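Nicotinate phosphoribosyltransferase (Vibrio cholerae, PDB 4HL7) probably catalyses the ATP-coupled formation of nicotinate ribonucleotide from nicotinate and phosphoribosyl diphosphate, a step of NAD biosynthesis. Local coordinates at residues 180-185 / 225-230; 254-257 / 263-266. One frame throughout, in Å; residues are numbered along the deposited sequence.

How the contacts relate
The two contacts lie in series along the chain, with centres about 16 Å apart, and both reach the same parallel sheet, through strands 181-183 and 265-267. Contact 1 sets the extended segment 225-230 against strand 181-183; contact 2 ties helix 247-258 to the entry of strand 265-267. The far end of 225-230 joins them: I230 N lies 3.3 Å from I265 O, a probable hydrogen bond, and I230 CG1 packs 3.6 Å from W255 CE2. Thus 225-230 spans from near one outer strand of the sheet, 210-213, to the other, 265-267. It leads directly to helix 232-241, whose first residue, H232, is the predicted phosphohistidine, unmodified here.

Contact 1 of 2, residues 180-185 / 225-230; sequences SLTEMG and KPIGTI
In the alpha/beta barrel of this enzyme, strand 181-183 meets the extended segment 225-230 through T182 and I227, whose CA atoms are 7.5 Å apart. Both side chains leave the backbone toward the other segment. The T182 methyl CG2 touches the branch point of I227, lying 3.8 Å from I227 CB and almost as near to I227 CG1 and CG2, so one methyl sits over a three-carbon fork. T182 chi1 (-61°) explains the division of labour: CG2 is anti to the backbone N and faces I227, while OG1 lies beside that N and hydrogen-bonds S346 OG on the neighbouring strand. L211, on the strand at the other side of 181-183, packs on both T182 and I227. Farther along, the selenomethionine M184 reaches across with its terminal methyl, its CE 4.4 Å from T229 CG2, a looser approach; T229 OG1 is engaged by R292. No hydrogen bond crosses between the segments. At the end of the strand, E183 OE2 accepts a hydrogen bond from G185 N (2.8 Å) from above the carboxylate plane and another from Q195, while E183 OE1 pairs with T213. The arrangement is consistent with the TIM-barrel-like fold of the nicotinate phosphoribosyltransferase family.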
loop_
_atom_site.group_PDB
_atom_site.type_symbol
_atom_site.label_atom_id
_atom_site.label_comp_id
_atom_site.label_asym_id
_atom_site.label_seq_id
_atom_site.Cartn_x
_atom_site.Cartn_y
_atom_site.Cartn_z
ATOM N N SER A 180 -15.926 -9.296 -4.308
ATOM C CA SER A 180 -15.894 -8.070 -3.484
ATOM C C SER A 180 -14.605 -7.301 -3.845
ATOM O O SER A 180 -13.535 -7.911 -3.931
ATOM C CB SER A 180 -15.745 -8.477 -2.031
ATOM O OG SER A 180 -15.666 -7.303 -1.259
ATOM N N LEU A 181 -14.715 -5.988 -4.041
ATOM C CA LEU A 181 -13.606 -5.195 -4.582
ATOM C C LEU A 181 -13.263 -4.092 -3.569
ATOM O O LEU A 181 -14.162 -3.383 -3.075
ATOM C CB LEU A 181 -14.040 -4.569 -5.942
ATOM C CG LEU A 181 -13.006 -3.749 -6.709
ATOM C CD1 LEU A 181 -11.742 -4.581 -6.943
ATOM C CD2 LEU A 181 -13.541 -3.309 -8.066
ATOM N N THR A 182 -11.990 -3.985 -3.205
ATOM C CA THR A 182 -11.546 -2.849 -2.401
ATOM C C THR A 182 -10.598 -2.023 -3.271
ATOM O O THR A 182 -9.560 -2.527 -3.748
ATOM C CB THR A 182 -10.800 -3.300 -1.158
ATOM O OG1 THR A 182 -11.679 -4.111 -0.340
ATOM C CG2 THR A 182 -10.413 -2.070 -0.323
ATOM N N GLU A 183 -10.960 -0.789 -3.544
ATOM C CA GLU A 183 -10.108 -0.013 -4.441
ATOM C C GLU A 183 -8.857 0.464 -3.701
ATOM O O GLU A 183 -8.963 0.998 -2.625
ATOM C CB GLU A 183 -10.923 1.152 -4.999
ATOM C CG GLU A 183 -10.211 1.894 -6.105
ATOM C CD GLU A 183 -9.199 2.968 -5.595
ATOM O OE1 GLU A 183 -9.317 3.483 -4.447
ATOM O OE2 GLU A 183 -8.258 3.272 -6.359
HETATM N N MSE A 184 -7.671 0.291 -4.289
HETATM C CA MSE A 184 -6.420 0.577 -3.578
HETATM C C MSE A 184 -5.457 1.143 -4.579
HETATM O O MSE A 184 -4.267 0.890 -4.500
HETATM C CB MSE A 184 -5.782 -0.667 -2.897
HETATM C CG MSE A 184 -6.567 -1.171 -1.726
HETATM SE SE MSE A 184 -5.452 -2.685 -0.998
HETATM C CE MSE A 184 -6.800 -3.021 0.305
ATOM N N GLY A 185 -5.943 1.898 -5.538
ATOM C CA GLY A 185 -5.045 2.404 -6.566
ATOM C C GLY A 185 -4.586 3.835 -6.447
ATOM O O GLY A 185 -4.271 4.466 -7.444
ATOM N N LYS A 225 -16.981 3.345 2.128
ATOM C CA LYS A 225 -16.317 2.948 3.354
ATOM C C LYS A 225 -14.779 3.023 3.147
ATOM O O LYS A 225 -14.275 2.455 2.188
ATOM C CB LYS A 225 -16.772 1.524 3.701
ATOM C CG LYS A 225 -16.192 0.976 4.994
ATOM N N PRO A 226 -14.038 3.724 4.061
ATOM C CA PRO A 226 -12.561 3.719 3.974
ATOM C C PRO A 226 -12.039 2.400 4.539
ATOM O O PRO A 226 -12.472 1.984 5.615
ATOM C CB PRO A 226 -12.140 4.936 4.837
ATOM C CG PRO A 226 -13.283 5.214 5.720
ATOM C CD PRO A 226 -14.544 4.708 5.054
ATOM N N ILE A 227 -11.179 1.714 3.789
ATOM C CA ILE A 227 -10.554 0.429 4.228
ATOM C C ILE A 227 -9.037 0.654 4.376
ATOM O O ILE A 227 -8.384 1.280 3.490
ATOM C CB ILE A 227 -10.848 -0.695 3.159
ATOM C CG1 ILE A 227 -12.341 -0.717 2.781
ATOM C CG2 ILE A 227 -10.386 -2.101 3.586
ATOM C CD1 ILE A 227 -13.267 -1.217 3.857
ATOM N N GLY A 228 -8.488 0.247 5.528
ATOM C CA GLY A 228 -7.031 0.215 5.763
ATOM C C GLY A 228 -6.601 -1.235 6.051
ATOM O O GLY A 228 -7.366 -2.001 6.657
ATOM N N THR A 229 -5.445 -1.671 5.548
ATOM C CA THR A 229 -4.830 -2.851 6.175
ATOM C C THR A 229 -3.494 -2.342 6.668
ATOM O O THR A 229 -2.999 -1.331 6.168
ATOM C CB THR A 229 -4.591 -4.057 5.241
ATOM O OG1 THR A 229 -3.445 -3.810 4.407
ATOM C CG2 THR A 229 -5.870 -4.363 4.348
ATOM N N ILE A 230 -2.907 -3.044 7.604
ATOM C CA ILE A 230 -1.669 -2.567 8.228
ATOM C C ILE A 230 -0.566 -2.811 7.231
ATOM O O ILE A 230 -0.458 -3.924 6.690
ATOM C CB ILE A 230 -1.397 -3.401 9.470
ATOM C CG1 ILE A 230 -2.650 -3.372 10.369
ATOM C CG2 ILE A 230 -0.175 -2.866 10.248
ATOM C CD1 ILE A 230 -2.615 -4.500 11.402
#

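Contact 2 of 2, residues 254-257 / 263-266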
loop_
_atom_site.group_PDB
_atom_site.type_symbol
_atom_site.label_atom_id
_atom_site.label_comp_id
_atom_site.label_asym_id
_atom_site.label_seq_id
_atom_site.Cartn_x
_atom_site.Cartn_y
_atom_site.Cartn_z
ATOM N N ARG A 254 0.587 -4.606 19.466
ATOM C CA ARG A 254 0.514 -3.167 19.688
ATOM C C ARG A 254 -0.488 -2.505 18.746
ATOM O O ARG A 254 -1.009 -1.457 19.062
ATOM C CB ARG A 254 1.877 -2.532 19.507
ATOM C CG ARG A 254 2.732 -2.846 20.738
ATOM C CD ARG A 254 3.683 -1.734 21.097
ATOM N NE ARG A 254 3.724 -1.550 22.559
ATOM C CZ ARG A 254 4.418 -0.600 23.166
ATOM N NH1 ARG A 254 5.166 0.226 22.440
ATOM N NH2 ARG A 254 4.399 -0.497 24.503
ATOM N N TRP A 255 -0.765 -3.106 17.590
ATOM C CA TRP A 255 -1.845 -2.554 16.754
ATOM C C TRP A 255 -3.164 -2.571 17.533
ATOM O O TRP A 255 -3.948 -1.638 17.506
ATOM C CB TRP A 255 -2.000 -3.360 15.444
ATOM C CG TRP A 255 -2.988 -2.727 14.496
ATOM C CD1 TRP A 255 -4.337 -3.043 14.277
ATOM C CD2 TRP A 255 -2.745 -1.536 13.696
ATOM N NE1 TRP A 255 -4.900 -2.140 13.344
ATOM C CE2 TRP A 255 -3.960 -1.263 12.940
ATOM C CE3 TRP A 255 -1.645 -0.716 13.511
ATOM C CZ2 TRP A 255 -4.055 -0.181 12.058
ATOM C CZ3 TRP A 255 -1.754 0.347 12.594
ATOM C CH2 TRP A 255 -2.925 0.585 11.889
ATOM N N LEU A 256 -3.421 -3.688 18.215
ATOM C CA LEU A 256 -4.640 -3.857 19.018
ATOM C C LEU A 256 -4.718 -2.881 20.219
ATOM O O LEU A 256 -5.785 -2.438 20.580
ATOM C CB LEU A 256 -4.716 -5.285 19.532
ATOM C CG LEU A 256 -4.831 -6.327 18.376
ATOM C CD1 LEU A 256 -4.871 -7.752 18.980
ATOM C CD2 LEU A 256 -5.965 -6.121 17.321
ATOM N N THR A 257 -3.580 -2.516 20.796
ATOM C CA THR A 257 -3.602 -1.607 21.984
ATOM C C THR A 257 -3.520 -0.132 21.588
ATOM O O THR A 257 -3.624 0.745 22.453
ATOM C CB THR A 257 -2.532 -1.969 22.996
ATOM O OG1 THR A 257 -1.285 -2.052 22.362
ATOM C CG2 THR A 257 -2.845 -3.356 23.614
ATOM N N LEU A 263 -10.291 -1.572 12.445
ATOM C CA LEU A 263 -10.052 -2.745 11.541
ATOM C C LEU A 263 -8.608 -3.275 11.662
ATOM O O LEU A 263 -7.617 -2.521 11.645
ATOM C CB LEU A 263 -10.413 -2.407 10.111
ATOM C CG LEU A 263 -10.275 -3.518 9.036
ATOM C CD1 LEU A 263 -11.393 -4.540 9.261
ATOM C CD2 LEU A 263 -10.372 -2.876 7.664
ATOM N N ALA A 264 -8.495 -4.585 11.822
ATOM C CA ALA A 264 -7.225 -5.211 12.023
ATOM C C ALA A 264 -7.047 -6.306 11.011
ATOM O O ALA A 264 -7.585 -7.438 11.183
ATOM C CB ALA A 264 -7.129 -5.762 13.421
ATOM N N ILE A 265 -6.388 -5.967 9.919
ATOM C CA ILE A 265 -6.061 -6.974 8.894
ATOM C C ILE A 265 -4.550 -7.012 8.772
ATOM O O ILE A 265 -3.962 -6.037 8.325
ATOM C CB ILE A 265 -6.675 -6.607 7.505
ATOM C CG1 ILE A 265 -8.215 -6.590 7.559
ATOM C CG2 ILE A 265 -6.198 -7.600 6.407
ATOM C CD1 ILE A 265 -8.855 -7.962 7.826
ATOM N N ALA A 266 -3.914 -8.143 9.123
ATOM C CA ALA A 266 -2.399 -8.242 9.094
ATOM C C ALA A 266 -1.864 -8.771 7.786
ATOM O O ALA A 266 -2.359 -9.774 7.274
ATOM C CB ALA A 266 -1.904 -9.154 10.235
#
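The indole of W255 meets L263 at its edge: L263 O lies close to the ring plane, beside NE1, while the A264 methyl approaches obliquely near CD1. Elsewhere round the same ring, W234 makes an edge-to-face contact and F259 meets it at an intermediate inclination. The polar link is the hydrogen bond from W255 NE1 to L263 O, 3.2 Å long. Its N-H points fairly directly at the acceptor (158°), but the donor is tilted out of the carbonyl plane, and the C=O...N angle is 137°. With W255 CG anti to the backbone N (chi1 -173°), the indole extends from helix 247-258 toward the segment that leads into strand 265-267. A264 supplies the apolar part. Its CB is 4.0 Å from W255 CD1 and 4.1 Å from L256 CD2, so one methyl is shared by two consecutive helical residues. L256 makes its touch through a single branch and also packs on L284 and A287 of helix 282-287. Y288 contacts W255, L256 and A264 alike, which places it against the same cluster. On the strand side, A264 N is held by the D289 carboxylate. Chemically, the contact combines one directional bond with a small greasy patch: the bond gives the buried indole N-H a partner and ties a tryptophan edge to a main-chain carbonyl, so the rotation of the ring is probably fixed by L263 O as well as by its aromatic neighbours.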